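Side-chain contacts in vitamin B12-binding protein (Vibrio cholerae O395, PDB 5YSC), which binds vitamin B12 in the periplasm and probably delivers it to the membrane subunit BtuC of the BtuCDF importer: residues Y157-S162 with W246-T251; I167-A170 with P175-V178; V185-D190 with K206-I211. One frame throughout, in Å; residues are numbered along the deposited sequence.

Contact 1 (Y157-S162 with W246-T251); sequences YFYQLS and WLNRPT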
ATOM      1  N   TYR A 157     -12.771  12.324  -4.459  1.00 23.88           N
ATOM      2  CA  TYR A 157     -11.730  11.914  -5.387  1.00 22.10           C
ATOM      3  C   TYR A 157     -12.063  10.575  -6.051  1.00 21.31           C
ATOM      4  O   TYR A 157     -12.823   9.744  -5.544  1.00 20.04           O
ATOM      5  CB  TYR A 157     -10.351  11.828  -4.678  1.00 17.91           C
ATOM      6  CG  TYR A 157     -10.231  10.641  -3.773  1.00 17.93           C
ATOM      7  CD1 TYR A 157     -10.637  10.713  -2.444  1.00 20.35           C
ATOM      8  CD2 TYR A 157      -9.754   9.418  -4.261  1.00 18.18           C
ATOM      9  CE1 TYR A 157     -10.561   9.607  -1.613  1.00 18.19           C
ATOM     10  CE2 TYR A 157      -9.693   8.311  -3.452  1.00 16.60           C
ATOM     11  CZ  TYR A 157     -10.089   8.426  -2.113  1.00 17.08           C
ATOM     12  OH  TYR A 157     -10.062   7.348  -1.268  1.00 17.62           O
ATOM     13  N   PHE A 158     -11.463  10.397  -7.218  1.00 17.88           N
ATOM     14  CA  PHE A 158     -11.361   9.132  -7.913  1.00 18.53           C
ATOM     15  C   PHE A 158      -9.891   8.740  -7.956  1.00 16.62           C
ATOM     16  O   PHE A 158      -9.066   9.551  -8.383  1.00 16.86           O
ATOM     17  CB  PHE A 158     -11.927   9.312  -9.313  1.00 19.99           C
ATOM     18  CG  PHE A 158     -11.717   8.143 -10.211  1.00 21.14           C
ATOM     19  CD1 PHE A 158     -12.053   6.862  -9.796  1.00 22.17           C
ATOM     20  CD2 PHE A 158     -11.193   8.315 -11.483  1.00 18.68           C
ATOM     21  CE1 PHE A 158     -11.879   5.780 -10.640  1.00 21.18           C
ATOM     22  CE2 PHE A 158     -10.987   7.240 -12.308  1.00 23.52           C
ATOM     23  CZ  PHE A 158     -11.327   5.963 -11.880  1.00 21.77           C
ATOM     24  N   TYR A 159      -9.552   7.514  -7.516  1.00 17.23           N
ATOM     25  CA  TYR A 159      -8.189   6.988  -7.664  1.00 16.21           C
ATOM     26  C   TYR A 159      -8.178   5.764  -8.554  1.00 18.53           C
ATOM     27  O   TYR A 159      -8.721   4.710  -8.187  1.00 18.98           O
ATOM     28  CB  TYR A 159      -7.554   6.640  -6.314  1.00 15.91           C
ATOM     29  CG  TYR A 159      -6.169   6.012  -6.469  1.00 16.34           C
ATOM     30  CD1 TYR A 159      -5.221   6.567  -7.311  1.00 15.71           C
ATOM     31  CD2 TYR A 159      -5.838   4.861  -5.793  1.00 16.08           C
ATOM     32  CE1 TYR A 159      -3.972   5.994  -7.468  1.00 15.54           C
ATOM     33  CE2 TYR A 159      -4.588   4.277  -5.918  1.00 14.72           C
ATOM     34  CZ  TYR A 159      -3.668   4.838  -6.766  1.00 17.57           C
ATOM     35  OH  TYR A 159      -2.432   4.254  -6.905  1.00 18.18           O
ATOM     36  N   GLN A 160      -7.523   5.922  -9.691  1.00 19.86           N
ATOM     37  CA  GLN A 160      -7.365   4.918 -10.721  1.00 25.87           C
ATOM     38  C   GLN A 160      -6.095   4.078 -10.513  1.00 22.82           C
ATOM     39  O   GLN A 160      -4.988   4.618 -10.495  1.00 21.58           O
ATOM     40  CB  GLN A 160      -7.282   5.689 -12.041  1.00 30.77           C
ATOM     41  CG  GLN A 160      -7.621   4.932 -13.211  1.00 33.55           C
ATOM     42  CD  GLN A 160      -7.767   5.836 -14.396  1.00 31.39           C
ATOM     43  OE1 GLN A 160      -7.565   7.069 -14.316  1.00 29.90           O
ATOM     44  NE2 GLN A 160      -8.145   5.244 -15.503  1.00 36.99           N
ATOM     45  N   LEU A 161      -6.250   2.758 -10.412  1.00 22.09           N
ATOM     46  CA  LEU A 161      -5.104   1.852 -10.392  1.00 20.54           C
ATOM     47  C   LEU A 161      -4.583   1.503 -11.786  1.00 25.04           C
ATOM     48  O   LEU A 161      -3.425   1.087 -11.925  1.00 22.70           O
ATOM     49  CB  LEU A 161      -5.480   0.556  -9.675  1.00 22.91           C
ATOM     50  CG  LEU A 161      -5.751   0.648  -8.189  1.00 24.56           C
ATOM     51  CD1 LEU A 161      -6.155  -0.719  -7.716  1.00 27.71           C
ATOM     52  CD2 LEU A 161      -4.496   1.097  -7.417  1.00 20.17           C
ATOM     53  N   SER A 162      -5.416   1.644 -12.810  1.00 26.04           N
ATOM     54  CA  SER A 162      -5.039   1.367 -14.188  1.00 28.57           C
ATOM     55  C   SER A 162      -5.994   2.133 -15.087  1.00 30.51           C
ATOM     56  O   SER A 162      -7.086   2.515 -14.670  1.00 29.15           O
ATOM     57  CB  SER A 162      -5.087  -0.128 -14.500  1.00 29.38           C
ATOM     58  OG  SER A 162      -6.274  -0.721 -13.988  1.00 30.00           O
ATOM     59  N   TRP A 246       4.687   4.242  -2.803  1.00  9.86           N
ATOM     60  CA  TRP A 246       4.440   4.787  -1.475  1.00  8.78           C
ATOM     61  C   TRP A 246       3.031   4.486  -1.019  1.00  9.21           C
ATOM     62  O   TRP A 246       2.785   4.268   0.175  1.00  9.43           O
ATOM     63  CB  TRP A 246       4.608   6.310  -1.482  1.00 10.55           C
ATOM     64  CG  TRP A 246       5.948   6.841  -1.874  1.00  9.21           C
ATOM     65  CD1 TRP A 246       7.161   6.181  -1.925  1.00  9.40           C
ATOM     66  CD2 TRP A 246       6.209   8.182  -2.262  1.00  8.83           C
ATOM     67  NE1 TRP A 246       8.148   7.056  -2.339  1.00 12.16           N
ATOM     68  CE2 TRP A 246       7.581   8.277  -2.573  1.00 10.04           C
ATOM     69  CE3 TRP A 246       5.409   9.307  -2.409  1.00 11.73           C
ATOM     70  CZ2 TRP A 246       8.162   9.453  -2.965  1.00 10.04           C
ATOM     71  CZ3 TRP A 246       5.983  10.491  -2.842  1.00  9.53           C
ATOM     72  CH2 TRP A 246       7.345  10.552  -3.136  1.00 10.39           C
ATOM     73  N   LEU A 247       2.102   4.592  -1.958  1.00  8.50           N
ATOM     74  CA  LEU A 247       0.684   4.640  -1.664  1.00  8.94           C
ATOM     75  C   LEU A 247       0.107   3.254  -1.468  1.00 12.02           C
ATOM     76  O   LEU A 247      -0.579   2.997  -0.480  1.00 11.92           O
ATOM     77  CB  LEU A 247      -0.019   5.358  -2.808  1.00  8.96           C
ATOM     78  CG  LEU A 247      -1.532   5.438  -2.633  1.00 10.37           C
ATOM     79  CD1 LEU A 247      -1.981   6.284  -1.438  1.00 13.37           C
ATOM     80  CD2 LEU A 247      -2.118   5.911  -3.926  1.00 14.65           C
ATOM     81  N   ASN A 248       0.422   2.353  -2.374  1.00 11.06           N
ATOM     82  CA  ASN A 248      -0.272   1.081  -2.441  1.00 12.03           C
ATOM     83  C   ASN A 248       0.393  -0.020  -1.629  1.00 11.89           C
ATOM     84  O   ASN A 248      -0.194  -1.112  -1.491  1.00 13.15           O
ATOM     85  CB  ASN A 248      -0.425   0.692  -3.900  1.00 11.93           C
ATOM     86  CG  ASN A 248      -1.365   1.654  -4.630  1.00 14.80           C
ATOM     87  OD1 ASN A 248      -2.264   2.213  -4.014  1.00 17.01           O
ATOM     88  ND2 ASN A 248      -1.173   1.831  -5.909  1.00 16.35           N
ATOM     89  N   ARG A 249       1.570   0.238  -1.065  1.00  8.61           N
ATOM     90  CA  ARG A 249       2.204  -0.607  -0.070  1.00 10.17           C
ATOM     91  C   ARG A 249       2.154   0.066   1.285  1.00 10.71           C
ATOM     92  O   ARG A 249       2.658   1.186   1.408  1.00 10.53           O
ATOM     93  CB  ARG A 249       3.684  -0.871  -0.407  1.00 10.39           C
ATOM     94  CG  ARG A 249       4.010  -1.284  -1.784  1.00 10.30           C
ATOM     95  CD  ARG A 249       5.500  -1.267  -1.989  1.00  9.74           C
ATOM     96  NE  ARG A 249       5.846  -1.473  -3.367  1.00 10.78           N
ATOM     97  CZ  ARG A 249       7.090  -1.701  -3.771  1.00 12.79           C
ATOM     98  NH1 ARG A 249       8.067  -1.770  -2.876  1.00 12.36           N
ATOM     99  NH2 ARG A 249       7.345  -1.905  -5.060  1.00 13.25           N
ATOM    100  N   PRO A 250       1.698  -0.578   2.330  1.00  9.24           N
ATOM    101  CA  PRO A 250       1.735   0.052   3.651  1.00  9.35           C
ATOM    102  C   PRO A 250       3.076  -0.107   4.348  1.00  9.31           C
ATOM    103  O   PRO A 250       3.435  -1.201   4.806  1.00 10.93           O
ATOM    104  CB  PRO A 250       0.623  -0.675   4.424  1.00 10.92           C
ATOM    105  CG  PRO A 250      -0.150  -1.399   3.413  1.00 12.94           C
ATOM    106  CD  PRO A 250       0.750  -1.702   2.281  1.00  9.01           C
ATOM    107  N   THR A 251       3.861   0.991   4.351  1.00  9.43           N
ATOM    108  CA  THR A 251       5.267   0.975   4.722  1.00  9.53           C
ATOM    109  C   THR A 251       5.594   2.325   5.338  1.00 10.28           C
ATOM    110  O   THR A 251       4.759   3.233   5.333  1.00  8.48           O
ATOM    111  CB  THR A 251       6.205   0.810   3.522  1.00  9.32           C
ATOM    112  OG1 THR A 251       6.148   2.036   2.795  1.00  8.48           O
ATOM    113  CG2 THR A 251       5.739  -0.284   2.583  1.00  8.96           C
TER

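Contact 2 (I167-A170 with P175-V178); sequences ITLA and PSEV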
ATOM      1  N   ILE A 167      -9.608  -0.060 -12.936  1.00 25.15           N
ATOM      2  CA  ILE A 167      -9.801  -0.641 -11.610  1.00 20.32           C
ATOM      3  C   ILE A 167      -9.586   0.454 -10.582  1.00 19.95           C
ATOM      4  O   ILE A 167      -8.665   1.270 -10.710  1.00 19.25           O
ATOM      5  CB  ILE A 167      -8.830  -1.810 -11.341  1.00 22.56           C
ATOM      6  CG1 ILE A 167      -8.855  -2.827 -12.471  1.00 25.89           C
ATOM      7  CG2 ILE A 167      -9.152  -2.479 -10.029  1.00 19.72           C
ATOM      8  CD1 ILE A 167     -10.165  -3.465 -12.659  1.00 28.82           C
ATOM      9  N   THR A 168     -10.436   0.471  -9.571  1.00 20.44           N
ATOM     10  CA  THR A 168     -10.349   1.456  -8.507  1.00 22.70           C
ATOM     11  C   THR A 168     -10.488   0.701  -7.192  1.00 19.92           C
ATOM     12  O   THR A 168     -10.394  -0.532  -7.137  1.00 20.26           O
ATOM     13  CB  THR A 168     -11.403   2.569  -8.702  1.00 22.08           C
ATOM     14  OG1 THR A 168     -11.161   3.647  -7.781  1.00 21.21           O
ATOM     15  CG2 THR A 168     -12.834   2.065  -8.462  1.00 23.20           C
ATOM     16  N   LEU A 169     -10.684   1.447  -6.120  1.00 18.16           N
ATOM     17  CA  LEU A 169     -10.754   0.923  -4.772  1.00 16.55           C
ATOM     18  C   LEU A 169     -12.115   1.243  -4.184  1.00 18.12           C
ATOM     19  O   LEU A 169     -12.815   2.147  -4.657  1.00 19.13           O
ATOM     20  CB  LEU A 169      -9.654   1.510  -3.877  1.00 16.24           C
ATOM     21  CG  LEU A 169      -9.776   2.928  -3.298  1.00 15.61           C
ATOM     22  CD1 LEU A 169      -8.565   3.222  -2.407  1.00 14.87           C
ATOM     23  CD2 LEU A 169      -9.894   3.969  -4.389  1.00 17.86           C
ATOM     24  N   ALA A 170     -12.448   0.547  -3.096  1.00 18.05           N
ATOM     25  CA  ALA A 170     -13.770   0.646  -2.481  1.00 19.72           C
ATOM     26  C   ALA A 170     -13.755   0.026  -1.085  1.00 22.07           C
ATOM     27  O   ALA A 170     -12.761  -0.559  -0.648  1.00 21.78           O
ATOM     28  CB  ALA A 170     -14.822  -0.045  -3.364  1.00 22.67           C
ATOM     29  N   PRO A 175      -5.637   1.605  -0.547  1.00 11.36           N
ATOM     30  CA  PRO A 175      -5.171   2.689   0.315  1.00 11.26           C
ATOM     31  C   PRO A 175      -6.217   3.733   0.708  1.00 12.52           C
ATOM     32  O   PRO A 175      -5.884   4.927   0.934  1.00 11.63           O
ATOM     33  CB  PRO A 175      -4.104   3.328  -0.551  1.00 11.92           C
ATOM     34  CG  PRO A 175      -4.637   3.211  -1.910  1.00 11.12           C
ATOM     35  CD  PRO A 175      -5.292   1.855  -1.950  1.00 11.92           C
ATOM     36  N   SER A 176      -7.468   3.295   0.878  1.00 14.10           N
ATOM     37  CA  SER A 176      -8.533   4.249   1.210  1.00 15.66           C
ATOM     38  C   SER A 176      -8.169   5.156   2.387  1.00 16.09           C
ATOM     39  O   SER A 176      -8.416   6.371   2.355  1.00 17.93           O
ATOM     40  CB  SER A 176      -9.838   3.496   1.521  1.00 17.19           C
ATOM     41  OG  SER A 176     -10.344   2.895   0.346  1.00 20.06           O
ATOM     42  N   GLU A 177      -7.589   4.582   3.433  1.00 15.90           N
ATOM     43  CA  GLU A 177      -7.275   5.299   4.658  1.00 17.02           C
ATOM     44  C   GLU A 177      -6.265   6.430   4.447  1.00 18.04           C
ATOM     45  O   GLU A 177      -6.247   7.403   5.201  1.00 18.70           O
ATOM     46  CB  GLU A 177      -6.731   4.283   5.646  1.00 26.23           C
ATOM     47  CG  GLU A 177      -6.826   4.665   7.036  1.00 29.26           C
ATOM     48  CD  GLU A 177      -8.097   4.191   7.629  1.00 32.01           C
ATOM     49  OE1 GLU A 177      -9.131   4.336   6.944  1.00 40.05           O
ATOM     50  OE2 GLU A 177      -8.049   3.640   8.747  1.00 30.19           O
ATOM     51  N   VAL A 178      -5.377   6.303   3.470  1.00 17.61           N
ATOM     52  CA  VAL A 178      -4.457   7.403   3.185  1.00 16.67           C
ATOM     53  C   VAL A 178      -5.237   8.661   2.819  1.00 18.90           C
ATOM     54  O   VAL A 178      -4.954   9.763   3.318  1.00 18.76           O
ATOM     55  CB  VAL A 178      -3.500   7.011   2.049  1.00 15.18           C
ATOM     56  CG1 VAL A 178      -2.681   8.202   1.646  1.00 14.82           C
ATOM     57  CG2 VAL A 178      -2.616   5.825   2.501  1.00 16.61           C
TER

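Contact 3 (V185-D190 with K206-I211); sequences VNIFAD and KQPQVI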
ATOM      1  N   VAL A 185     -12.815  11.740   0.194  1.00 19.36           N
ATOM      2  CA  VAL A 185     -14.002  10.881   0.121  1.00 19.41           C
ATOM      3  C   VAL A 185     -13.968  10.174  -1.225  1.00 18.78           C
ATOM      4  O   VAL A 185     -14.015  10.816  -2.280  1.00 19.92           O
ATOM      5  CB  VAL A 185     -15.294  11.686   0.316  1.00 24.76           C
ATOM      6  CG1 VAL A 185     -16.545  10.789   0.129  1.00 26.98           C
ATOM      7  CG2 VAL A 185     -15.294  12.323   1.689  1.00 25.32           C
ATOM      8  N   ASN A 186     -13.838   8.842  -1.180  1.00 19.41           N
ATOM      9  CA  ASN A 186     -13.797   8.007  -2.369  1.00 18.30           C
ATOM     10  C   ASN A 186     -15.160   7.946  -3.034  1.00 20.69           C
ATOM     11  O   ASN A 186     -16.132   7.552  -2.393  1.00 21.15           O
ATOM     12  CB  ASN A 186     -13.332   6.606  -1.967  1.00 18.51           C
ATOM     13  CG  ASN A 186     -13.324   5.640  -3.109  1.00 18.25           C
ATOM     14  OD1 ASN A 186     -13.354   6.017  -4.278  1.00 17.07           O
ATOM     15  ND2 ASN A 186     -13.242   4.361  -2.775  1.00 15.94           N
ATOM     16  N   ILE A 187     -15.233   8.290  -4.326  1.00 21.58           N
ATOM     17  CA  ILE A 187     -16.525   8.302  -5.033  1.00 23.76           C
ATOM     18  C   ILE A 187     -17.073   6.897  -5.206  1.00 26.92           C
ATOM     19  O   ILE A 187     -18.276   6.717  -5.443  1.00 29.10           O
ATOM     20  CB  ILE A 187     -16.436   8.975  -6.424  1.00 25.68           C
ATOM     21  CG1 ILE A 187     -15.366   8.313  -7.313  1.00 25.08           C
ATOM     22  CG2 ILE A 187     -16.190  10.476  -6.287  1.00 25.82           C
ATOM     23  CD1 ILE A 187     -15.466   8.708  -8.816  1.00 26.81           C
ATOM     24  N   PHE A 188     -16.221   5.881  -5.135  1.00 20.05           N
ATOM     25  CA  PHE A 188     -16.657   4.504  -5.310  1.00 22.17           C
ATOM     26  C   PHE A 188     -16.645   3.730  -3.996  1.00 21.37           C
ATOM     27  O   PHE A 188     -16.622   2.498  -4.002  1.00 22.39           O
ATOM     28  CB  PHE A 188     -15.796   3.827  -6.368  1.00 19.74           C
ATOM     29  CG  PHE A 188     -16.128   4.248  -7.777  1.00 22.44           C
ATOM     30  CD1 PHE A 188     -17.313   3.817  -8.369  1.00 23.70           C
ATOM     31  CD2 PHE A 188     -15.278   5.062  -8.509  1.00 22.14           C
ATOM     32  CE1 PHE A 188     -17.646   4.192  -9.676  1.00 26.62           C
ATOM     33  CE2 PHE A 188     -15.589   5.446  -9.813  1.00 23.37           C
ATOM     34  CZ  PHE A 188     -16.775   5.011 -10.405  1.00 26.73           C
ATOM     35  N   ALA A 189     -16.721   4.434  -2.874  1.00 20.95           N
ATOM     36  CA  ALA A 189     -16.611   3.786  -1.578  1.00 19.56           C
ATOM     37  C   ALA A 189     -17.640   2.676  -1.439  1.00 22.92           C
ATOM     38  O   ALA A 189     -17.328   1.577  -0.971  1.00 21.93           O
ATOM     39  CB  ALA A 189     -16.800   4.809  -0.466  1.00 23.67           C
ATOM     40  N   ASP A 190     -18.876   2.960  -1.842  1.00 24.28           N
ATOM     41  CA  ASP A 190     -19.980   1.999  -1.711  1.00 26.75           C
ATOM     42  C   ASP A 190     -20.089   1.154  -2.976  1.00 28.55           C
ATOM     43  O   ASP A 190     -21.017   1.285  -3.767  1.00 46.62           O
ATOM     44  CB  ASP A 190     -21.291   2.728  -1.442  1.00 37.37           C
ATOM     45  CG  ASP A 190     -21.242   3.568  -0.189  1.00 45.83           C
ATOM     46  OD1 ASP A 190     -20.511   3.160   0.751  1.00 46.91           O
ATOM     47  OD2 ASP A 190     -21.923   4.630  -0.155  1.00 51.46           O
ATOM     48  N   LYS A 206     -20.143  10.308 -11.859  1.00 40.87           N
ATOM     49  CA  LYS A 206     -19.827  10.604 -10.462  1.00 37.67           C
ATOM     50  C   LYS A 206     -19.213  11.989 -10.257  1.00 36.08           C
ATOM     51  O   LYS A 206     -19.251  12.514  -9.139  1.00 34.35           O
ATOM     52  CB  LYS A 206     -18.868   9.547  -9.917  1.00 37.68           C
ATOM     53  CG  LYS A 206     -19.496   8.186  -9.603  1.00 40.06           C
ATOM     54  CD  LYS A 206     -19.975   8.120  -8.163  1.00 39.27           C
ATOM     55  CE  LYS A 206     -20.449   6.714  -7.794  1.00 39.93           C
ATOM     56  NZ  LYS A 206     -20.851   6.646  -6.373  1.00 38.86           N
ATOM     57  N   GLN A 207     -18.607  12.577 -11.277  1.00 34.29           N
ATOM     58  CA  GLN A 207     -18.157  13.963 -11.151  1.00 31.29           C
ATOM     59  C   GLN A 207     -17.114  14.162 -10.051  1.00 29.81           C
ATOM     60  O   GLN A 207     -17.242  15.079  -9.236  1.00 30.64           O
ATOM     61  CB  GLN A 207     -19.364  14.880 -10.881  1.00 41.25           C
ATOM     62  CG  GLN A 207     -19.195  16.299 -11.399  1.00 46.25           C
ATOM     63  CD  GLN A 207     -18.993  16.321 -12.894  1.00 51.93           C
ATOM     64  OE1 GLN A 207     -19.276  15.334 -13.581  1.00 52.26           O
ATOM     65  NE2 GLN A 207     -18.468  17.431 -13.406  1.00 53.98           N
ATOM     66  N   PRO A 208     -16.042  13.373 -10.027  1.00 26.03           N
ATOM     67  CA  PRO A 208     -15.019  13.567  -8.995  1.00 22.72           C
ATOM     68  C   PRO A 208     -14.415  14.959  -9.068  1.00 23.96           C
ATOM     69  O   PRO A 208     -14.171  15.487 -10.146  1.00 25.85           O
ATOM     70  CB  PRO A 208     -13.976  12.492  -9.320  1.00 21.67           C
ATOM     71  CG  PRO A 208     -14.162  12.226 -10.780  1.00 24.46           C
ATOM     72  CD  PRO A 208     -15.640  12.385 -11.036  1.00 29.24           C
ATOM     73  N   GLN A 209     -14.133  15.534  -7.910  1.00 21.41           N
ATOM     74  CA  GLN A 209     -13.438  16.823  -7.864  1.00 23.01           C
ATOM     75  C   GLN A 209     -11.971  16.686  -8.268  1.00 21.64           C
ATOM     76  O   GLN A 209     -11.412  17.596  -8.894  1.00 21.30           O
ATOM     77  CB  GLN A 209     -13.545  17.408  -6.462  1.00 23.66           C
ATOM     78  CG  GLN A 209     -14.928  17.961  -6.156  1.00 25.50           C
ATOM     79  CD  GLN A 209     -15.054  18.349  -4.716  1.00 26.30           C
ATOM     80  OE1 GLN A 209     -15.230  17.503  -3.838  1.00 25.44           O
ATOM     81  NE2 GLN A 209     -14.940  19.638  -4.451  1.00 27.86           N
ATOM     82  N   VAL A 210     -11.361  15.545  -7.943  1.00 21.99           N
ATOM     83  CA  VAL A 210      -9.960  15.249  -8.217  1.00 19.38           C
ATOM     84  C   VAL A 210      -9.885  13.841  -8.792  1.00 19.90           C
ATOM     85  O   VAL A 210     -10.596  12.944  -8.324  1.00 18.76           O
ATOM     86  CB  VAL A 210      -9.110  15.325  -6.936  1.00 19.62           C
ATOM     87  CG1 VAL A 210      -7.693  14.942  -7.273  1.00 18.38           C
ATOM     88  CG2 VAL A 210      -9.154  16.705  -6.311  1.00 17.43           C
ATOM     89  N   ILE A 211      -9.042  13.648  -9.809  1.00 16.98           N
ATOM     90  CA  ILE A 211      -8.682  12.322 -10.309  1.00 16.69           C
ATOM     91  C   ILE A 211      -7.206  12.065 -10.020  1.00 15.66           C
ATOM     92  O   ILE A 211      -6.344  12.853 -10.417  1.00 15.61           O
ATOM     93  CB  ILE A 211      -8.974  12.192 -11.808  1.00 17.56           C
ATOM     94  CG1 ILE A 211     -10.498  12.263 -12.022  1.00 19.45           C
ATOM     95  CG2 ILE A 211      -8.436  10.877 -12.326  1.00 17.14           C
ATOM     96  CD1 ILE A 211     -10.936  12.380 -13.476  1.00 21.31           C
TER
HETATM   97  O   HOH W   1     -19.950   3.556  -5.581  1.00 39.20           O

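Contact 1 (Y157-S162 with W246-T251)
Tyr159 and Leu161 reach Leu247 and Asn248 across a wide backbone gap; the nearest CA atoms, those of Leu161 and Asn248, are 9.3 Å apart. Side chains bridge the distance. Tyr159 belongs to strand 155-159; Leu247 lies in helix 244-248, with Asn248 next in the chain. The CG of Tyr159 lies anti to the backbone N (chi1 176°), which sends the ring out toward Leu247 and Asn248. Asn248 comes from the opposite direction. Its ND2 donates a hydrogen bond to Tyr159 OH at 2.9 Å, with an N-H...O angle of 152°. The hydroxyl is slightly tilted from the amide plane. Asn248 OD1 lies at the edge of the ring, near its plane and 3.6 Å from Tyr159 CE2, with the amide and ring planes 38° apart. Leu247 meets the same end of the tyrosine through one methyl: its CD2 lies 3.4 Å from Tyr159 CZ and approaches the ring obliquely. Leu161 adds its CD2 methyl, 3.7 Å from Asn248 ND2. Leu161, Asn248 and the next residue, Arg249, belong to the cyanocobalamin pocket. Arg249 NE hydrogen-bonds the ligand, while its terminal nitrogens form salt bridges with Glu32 and Asp51. Leu247 and Asn248 also touch Pro175. The contact thus joins strand 155-159 of a four-stranded parallel sheet to Leu247 and Asn248 at the pocket. One polar bond within apolar packing ties the amide of a pocket residue to the buried tyrosine hydroxyl, which should restrict rotation of that amide.

Contact 2 (I167-A170 with P175-V178)
Leu169 meets Ser176 and Pro175 at the start of helix 176-181. Its CG lies between the backbone N and the carbonyl carbon (chi1 78°), a rotamer that carries the branched end over to the helix. One methyl does most of the touching. Leu169 CD1 is 3.3 Å from Ser176 OG and 3.5 Å from Ser176 N. The same methyl packs against the proline ring, 3.6 Å from Pro175 CD. Pro175 occupies the N-cap position and follows a cis peptide bond. The first helical turn is marked by a 2.9 Å backbone bond from Val178 N to Pro175 O. The contact closes a short connection, from the loop after strand 166-167 back onto the N-terminus of the helix that precedes strand 184-186. It lies in the lobe of the periplasmic binding protein fold that holds strands 155-159 and 184-186. The CB of Ser176 is directed toward Leu169, and OG lies against the leucine methyl, but the polar partner of OG is His173 O, just before the segment. On the other segment, Leu169 O accepts from Asn186 ND2. Leu169 and Pro175 both touch Tyr159 of strand 155-159. The ring of Pro175 comes within about 4 Å of the bound cyanocobalamin.

Contact 3 (V185-D190 with K206-I211)
Two torsions bring Ile187 and Lys206 together. Ile187 has CG1 between its backbone N and carbonyl carbon (chi1 56°), which directs CD1 toward the other segment. Lys206 bends at chi2 (-91°), and the rest of its chain runs extended past Ile187 in the opposite direction. The methyl Ile187 CD1 lies 3.7 Å from Lys206 CB. It also touches the proline ring, 4.1 Å from Pro208 CB. Farther along, Lys206 NZ donates to Ile187 O at 2.7 Å, nearly in line with the C=O bond. Lys206 CE also lies obliquely to the Phe188 ring, 4.2 Å from Phe188 CE1. The carbonyl is presented by a type I turn from Asn186 to Ala189. An Asx turn shapes the same bend: Phe188 N donates to Asn186 OD1 at 3.0 Å, from above the side-chain carbonyl plane. The contact joins the turn after edge strand 184-186 to the end of helix 200-206 and the lead-in to strand 210-213. Ile187 also packs on Arg156 and Phe158 of strand 155-159. With the lysine methylenes packed on Ile187, the charged end meets the turn carbonyl and would probably polarise it. A water weakly bonded to Asp190 O gives Lys206 NZ a second, weak partner.

In the fold
All three contacts lie on or beside strand 155-159. Contacts 1 and 2 are buried near the middle of the chain and meet directly: Thr168 OG1 lies 2.7 Å from Tyr159 O, a probable hydrogen bond. Both come near cyanocobalamin. Contact 3 is also mostly buried, but its centre lies about 19 Å from the chain centre, it has a partly exposed lysine, and its Phe188 side chain is about 12 Å from the ligand. Contacts 1 and 3 share one parallel sheet, where strand 155-159 runs between 184-186 and 210-213. Helix 176-181 leads from contact 2 to strand 184-186. Contact 1 joins amide to phenol, contact 2 packs a leucine against a helix start, and contact 3 pairs isoleucine packing with a lysine bond to a turn carbonyl.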